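Local structure of mandelate racemase/muconate lactonizing enzyme family protein (Roseovarius sp. TM1035, 3T9P) at residues G219-P233 / V245-Q258. The protein is a putative isomerase of the mandelate racemase/muconate lactonizing enzyme family, probably acting on a carboxylate substrate. Residues are numbered along the deposited sequence; the frame is centred on the assembly and turned at random.
Sequences GKLLQDNGIGHFEEP and VRAALLLDVAGGEQ
Phe230 and Asp252 illustrate how neighbouring parallel strands share their backbone bonds: Phe230 N donates to Asp252 O (2.8 Å), and Phe230 O in turn accepts Ala254 N at 3.2 Å. Gly228 O to Asp252 N opens the series and Glu232 N to Ala254 O (3.0 Å) closes it.

Apolar packing fills the side of the sheet that carries Phe230 and Val253. A chi1 of -172° swings the Phe230 ring away from its backbone N, between two groups of its own segment, Leu222 CD1 over one face and Pro233 CB over the other, while Leu249 CD1 from the other segment meets its edge in plane, 3.9 Å from CD2. Leu251 forks between two neighbours, CD1 against Phe230 CB and CD2 3.7 Å from Leu222 CB. Pro233 CD lies on Val253 CG1, and its CG touches Val245 CG1, the two side chains running in opposite directions. Leu222 thus seats helix 212-224 on Phe230, and Val245 packs helix 239-248 on Pro233; Leu249 and Leu251 lead from that helix into strand 252-255, helix 239-248 forming the crossover of a right-handed beta-alpha-beta unit in the barrel of the enolase-like C-terminal domain. On the other side of the sheet Ala254 CB rests obliquely against the His229 ring.

Acidic groups and water gather at and just past the C-terminal ends of the strands, where this superfamily places its active site. Glu231 is salt-bridged to Lys167, and Glu257 to Lys94 of the second subunit. One water donates to Glu232 OE1 (2.8 Å) and accepts Gly256 N; another donates to Glu232 OE2, which also bonds Ser208. Extended beyond CG, Glu232 brings OE1 within 4.1 Å of Glu257 OE1.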
loop_
_atom_site.group_PDB
_atom_site.type_symbol
_atom_site.label_atom_id
_atom_site.label_comp_id
_atom_site.label_asym_id
_atom_site.label_seq_id
_atom_site.Cartn_x
_atom_site.Cartn_y
_atom_site.Cartn_z
ATOM N N GLY A 219 -3.253 -30.173 -1.510
ATOM C CA GLY A 219 -4.731 -30.027 -1.198
ATOM C C GLY A 219 -5.464 -31.405 -1.268
ATOM O O GLY A 219 -6.357 -31.665 -0.499
ATOM N N LYS A 220 -5.039 -32.300 -2.157
ATOM C CA LYS A 220 -5.616 -33.689 -2.110
ATOM C C LYS A 220 -5.222 -34.491 -0.850
ATOM O O LYS A 220 -6.041 -35.222 -0.321
ATOM C CB LYS A 220 -5.245 -34.426 -3.387
ATOM C CG LYS A 220 -5.865 -33.786 -4.605
ATOM C CD LYS A 220 -5.301 -34.403 -5.815
ATOM C CE LYS A 220 -6.057 -33.813 -6.986
ATOM N NZ LYS A 220 -5.383 -34.359 -8.170
ATOM N N LEU A 221 -4.013 -34.281 -0.313
ATOM C CA LEU A 221 -3.655 -34.868 0.982
ATOM C C LEU A 221 -4.473 -34.269 2.135
ATOM O O LEU A 221 -4.891 -35.020 3.078
ATOM C CB LEU A 221 -2.166 -34.681 1.234
ATOM C CG LEU A 221 -1.238 -35.346 0.185
ATOM C CD1 LEU A 221 0.293 -34.940 0.304
ATOM C CD2 LEU A 221 -1.407 -36.898 0.151
ATOM N N LEU A 222 -4.758 -32.938 2.054
ATOM C CA LEU A 222 -5.591 -32.269 3.083
ATOM C C LEU A 222 -6.975 -32.928 3.041
ATOM O O LEU A 222 -7.541 -33.198 4.085
ATOM C CB LEU A 222 -5.797 -30.743 2.802
ATOM C CG LEU A 222 -4.452 -29.940 2.764
ATOM C CD1 LEU A 222 -4.688 -28.470 2.366
ATOM C CD2 LEU A 222 -3.702 -30.019 4.095
ATOM N N GLN A 223 -7.518 -33.095 1.842
ATOM C CA GLN A 223 -8.878 -33.726 1.702
ATOM C C GLN A 223 -8.897 -35.178 2.310
ATOM O O GLN A 223 -9.844 -35.601 3.039
ATOM C CB GLN A 223 -9.306 -33.643 0.252
ATOM C CG GLN A 223 -9.645 -32.212 -0.154
ATOM C CD GLN A 223 -9.955 -32.017 -1.629
ATOM O OE1 GLN A 223 -9.632 -32.882 -2.530
ATOM N NE2 GLN A 223 -10.547 -30.889 -1.943
ATOM N N ASP A 224 -7.848 -35.954 2.043
ATOM C CA ASP A 224 -7.765 -37.318 2.564
ATOM C C ASP A 224 -7.823 -37.293 4.051
ATOM O O ASP A 224 -8.261 -38.288 4.699
ATOM C CB ASP A 224 -6.374 -37.907 2.216
ATOM C CG ASP A 224 -6.279 -38.341 0.764
ATOM O OD1 ASP A 224 -7.346 -38.493 0.072
ATOM O OD2 ASP A 224 -5.125 -38.541 0.306
ATOM N N ASN A 225 -7.204 -36.255 4.635
ATOM C CA ASN A 225 -7.250 -36.082 6.057
ATOM C C ASN A 225 -8.410 -35.275 6.695
ATOM O O ASN A 225 -8.352 -34.939 7.899
ATOM C CB ASN A 225 -5.885 -35.488 6.464
ATOM C CG ASN A 225 -4.802 -36.508 6.288
ATOM O OD1 ASN A 225 -4.159 -36.601 5.227
ATOM N ND2 ASN A 225 -4.702 -37.386 7.275
ATOM N N GLY A 226 -9.411 -34.959 5.905
ATOM C CA GLY A 226 -10.646 -34.290 6.402
ATOM C C GLY A 226 -10.477 -32.788 6.672
ATOM O O GLY A 226 -11.179 -32.287 7.491
ATOM N N ILE A 227 -9.514 -32.102 6.019
ATOM C CA ILE A 227 -9.214 -30.668 6.269
ATOM C C ILE A 227 -10.061 -29.944 5.278
ATOM O O ILE A 227 -9.923 -30.137 4.052
ATOM C CB ILE A 227 -7.703 -30.280 6.017
ATOM C CG1 ILE A 227 -6.655 -31.071 6.822
ATOM C CG2 ILE A 227 -7.495 -28.787 6.060
ATOM C CD1 ILE A 227 -6.960 -31.420 8.131
ATOM N N GLY A 228 -10.938 -29.094 5.782
ATOM C CA GLY A 228 -11.982 -28.459 4.959
ATOM C C GLY A 228 -11.722 -27.020 4.552
ATOM O O GLY A 228 -12.538 -26.442 3.859
ATOM N N HIS A 229 -10.541 -26.475 4.983
ATOM C CA HIS A 229 -10.171 -25.047 4.787
ATOM C C HIS A 229 -8.672 -24.961 4.431
ATOM O O HIS A 229 -7.830 -25.419 5.198
ATOM C CB HIS A 229 -10.518 -24.297 6.131
ATOM C CG HIS A 229 -10.252 -22.852 6.171
ATOM N ND1 HIS A 229 -8.963 -22.322 6.173
ATOM C CD2 HIS A 229 -11.093 -21.799 6.373
ATOM C CE1 HIS A 229 -9.035 -21.005 6.342
ATOM N NE2 HIS A 229 -10.313 -20.667 6.465
ATOM N N PHE A 230 -8.363 -24.447 3.239
ATOM C CA PHE A 230 -6.960 -24.338 2.812
ATOM C C PHE A 230 -6.723 -22.841 2.552
ATOM O O PHE A 230 -7.169 -22.280 1.597
ATOM C CB PHE A 230 -6.706 -25.162 1.543
ATOM C CG PHE A 230 -5.267 -25.281 1.132
ATOM C CD1 PHE A 230 -4.225 -24.746 1.908
ATOM C CD2 PHE A 230 -4.963 -25.952 -0.098
ATOM C CE1 PHE A 230 -2.846 -24.914 1.483
ATOM C CE2 PHE A 230 -3.654 -26.154 -0.523
ATOM C CZ PHE A 230 -2.533 -25.669 0.248
ATOM N N GLU A 231 -6.104 -22.192 3.497
ATOM C CA GLU A 231 -5.849 -20.733 3.393
ATOM C C GLU A 231 -4.558 -20.375 2.655
ATOM O O GLU A 231 -3.548 -21.068 2.767
ATOM C CB GLU A 231 -5.828 -20.218 4.795
ATOM C CG GLU A 231 -5.615 -18.702 4.934
ATOM C CD GLU A 231 -6.062 -18.264 6.367
ATOM O OE1 GLU A 231 -6.875 -19.028 7.049
ATOM O OE2 GLU A 231 -5.706 -17.115 6.746
ATOM N N GLU A 232 -4.658 -19.318 1.853
ATOM C CA GLU A 232 -3.620 -18.682 1.051
ATOM C C GLU A 232 -2.629 -19.728 0.537
ATOM O O GLU A 232 -1.409 -19.707 0.838
ATOM C CB GLU A 232 -2.933 -17.545 1.835
ATOM C CG GLU A 232 -1.946 -16.702 1.118
ATOM C CD GLU A 232 -1.440 -15.683 2.099
ATOM O OE1 GLU A 232 -2.334 -15.116 2.817
ATOM O OE2 GLU A 232 -0.192 -15.518 2.169
ATOM N N PRO A 233 -3.144 -20.644 -0.303
ATOM C CA PRO A 233 -2.273 -21.717 -0.813
ATOM C C PRO A 233 -1.162 -21.192 -1.808
ATOM O O PRO A 233 -0.083 -21.756 -1.786
ATOM C CB PRO A 233 -3.269 -22.656 -1.570
ATOM C CG PRO A 233 -4.367 -21.693 -2.070
ATOM C CD PRO A 233 -4.543 -20.776 -0.773
ATOM N N VAL A 245 -6.493 -23.267 -7.914
ATOM C CA VAL A 245 -6.549 -24.177 -6.795
ATOM C C VAL A 245 -7.994 -24.337 -6.300
ATOM O O VAL A 245 -8.401 -25.476 -5.974
ATOM C CB VAL A 245 -5.641 -23.645 -5.571
ATOM C CG1 VAL A 245 -5.724 -24.561 -4.375
ATOM C CG2 VAL A 245 -4.144 -23.523 -6.033
ATOM N N ARG A 246 -8.684 -23.217 -6.106
ATOM C CA ARG A 246 -10.078 -23.216 -5.724
ATOM C C ARG A 246 -10.950 -24.021 -6.740
ATOM O O ARG A 246 -11.895 -24.789 -6.347
ATOM C CB ARG A 246 -10.645 -21.818 -5.742
ATOM C CG ARG A 246 -12.077 -21.797 -5.148
ATOM C CD ARG A 246 -12.850 -20.608 -5.782
ATOM N NE ARG A 246 -14.146 -20.476 -5.208
ATOM C CZ ARG A 246 -15.077 -19.641 -5.646
ATOM N NH1 ARG A 246 -14.821 -18.810 -6.649
ATOM N NH2 ARG A 246 -16.272 -19.642 -5.086
ATOM N N ALA A 247 -10.622 -23.864 -8.017
ATOM C CA ALA A 247 -11.388 -24.657 -9.030
ATOM C C ALA A 247 -11.175 -26.195 -8.972
ATOM O O ALA A 247 -12.115 -26.996 -9.164
ATOM C CB ALA A 247 -11.147 -24.098 -10.449
ATOM N N ALA A 248 -9.990 -26.624 -8.626
ATOM C CA ALA A 248 -9.664 -28.031 -8.570
ATOM C C ALA A 248 -9.978 -28.713 -7.225
ATOM O O ALA A 248 -10.120 -29.947 -7.184
ATOM C CB ALA A 248 -8.187 -28.257 -8.978
ATOM N N LEU A 249 -10.159 -27.971 -6.132
ATOM C CA LEU A 249 -10.353 -28.668 -4.843
ATOM C C LEU A 249 -11.752 -28.555 -4.407
ATOM O O LEU A 249 -12.500 -27.566 -4.752
ATOM C CB LEU A 249 -9.437 -28.069 -3.727
ATOM C CG LEU A 249 -7.930 -28.241 -4.054
ATOM C CD1 LEU A 249 -7.035 -27.693 -2.877
ATOM C CD2 LEU A 249 -7.420 -29.723 -4.215
ATOM N N LEU A 250 -12.152 -29.548 -3.622
ATOM C CA LEU A 250 -13.468 -29.476 -3.095
ATOM C C LEU A 250 -13.441 -28.772 -1.820
ATOM O O LEU A 250 -14.507 -28.369 -1.378
ATOM C CB LEU A 250 -14.045 -30.912 -2.858
ATOM C CG LEU A 250 -14.235 -31.581 -4.210
ATOM C CD1 LEU A 250 -14.581 -32.977 -3.861
ATOM C CD2 LEU A 250 -15.321 -31.017 -4.995
ATOM N N LEU A 251 -12.282 -28.736 -1.106
ATOM C CA LEU A 251 -12.308 -28.034 0.194
ATOM C C LEU A 251 -12.442 -26.523 -0.128
ATOM O O LEU A 251 -12.414 -26.152 -1.266
ATOM C CB LEU A 251 -11.090 -28.379 1.092
ATOM C CG LEU A 251 -9.750 -28.349 0.355
ATOM C CD1 LEU A 251 -9.452 -26.953 -0.194
ATOM C CD2 LEU A 251 -8.594 -28.762 1.335
ATOM N N ASP A 252 -12.651 -25.673 0.886
ATOM C CA ASP A 252 -12.774 -24.191 0.740
ATOM C C ASP A 252 -11.348 -23.595 0.703
ATOM O O ASP A 252 -10.525 -23.856 1.593
ATOM C CB ASP A 252 -13.549 -23.646 1.960
ATOM C CG ASP A 252 -15.095 -24.045 1.959
ATOM O OD1 ASP A 252 -15.668 -24.220 0.825
ATOM O OD2 ASP A 252 -15.710 -24.142 3.078
ATOM N N VAL A 253 -11.051 -22.861 -0.346
ATOM C CA VAL A 253 -9.844 -22.069 -0.419
ATOM C C VAL A 253 -10.242 -20.680 0.116
ATOM O O VAL A 253 -11.318 -20.135 -0.276
ATOM C CB VAL A 253 -9.298 -22.048 -1.830
ATOM C CG1 VAL A 253 -8.103 -21.016 -2.018
ATOM C CG2 VAL A 253 -8.877 -23.473 -2.240
ATOM N N ALA A 254 -9.460 -20.167 1.113
ATOM C CA ALA A 254 -9.818 -18.916 1.849
ATOM C C ALA A 254 -8.602 -17.969 1.652
ATOM O O ALA A 254 -7.448 -18.437 1.450
ATOM C CB ALA A 254 -10.024 -19.178 3.267
ATOM N N GLY A 255 -8.838 -16.660 1.725
ATOM C CA GLY A 255 -7.763 -15.741 1.540
ATOM C C GLY A 255 -8.193 -14.296 1.714
ATOM O O GLY A 255 -9.413 -14.011 1.825
ATOM N N GLY A 256 -7.200 -13.415 1.847
ATOM C CA GLY A 256 -7.410 -11.946 1.833
ATOM C C GLY A 256 -6.773 -11.191 3.005
ATOM O O GLY A 256 -6.919 -10.004 3.098
ATOM N N GLU A 257 -6.160 -11.896 3.948
ATOM C CA GLU A 257 -5.482 -11.293 5.133
ATOM C C GLU A 257 -4.721 -10.036 4.780
ATOM O O GLU A 257 -4.828 -9.025 5.519
ATOM C CB GLU A 257 -4.492 -12.336 5.764
ATOM C CG GLU A 257 -3.482 -11.765 6.749
ATOM C CD GLU A 257 -2.401 -12.784 7.295
ATOM O OE1 GLU A 257 -2.130 -13.824 6.658
ATOM O OE2 GLU A 257 -1.756 -12.437 8.359
ATOM N N GLN A 258 -3.948 -10.056 3.680
ATOM C CA GLN A 258 -3.110 -8.912 3.351
ATOM C C GLN A 258 -3.767 -7.963 2.324
ATOM O O GLN A 258 -3.121 -7.015 1.853
ATOM C CB GLN A 258 -1.799 -9.384 2.746
ATOM C CG GLN A 258 -0.855 -10.085 3.767
ATOM C CD GLN A 258 -1.025 -11.575 3.893
ATOM O OE1 GLN A 258 -1.674 -12.257 3.074
ATOM N NE2 GLN A 258 -0.458 -12.102 4.929
HETATM O O HOH W 1 -14.793 -24.397 5.357
HETATM O O HOH W 2 -5.911 -14.972 4.516
HETATM O O HOH W 3 -4.602 -14.363 1.337
HETATM O O HOH W 4 0.497 -14.806 4.611
#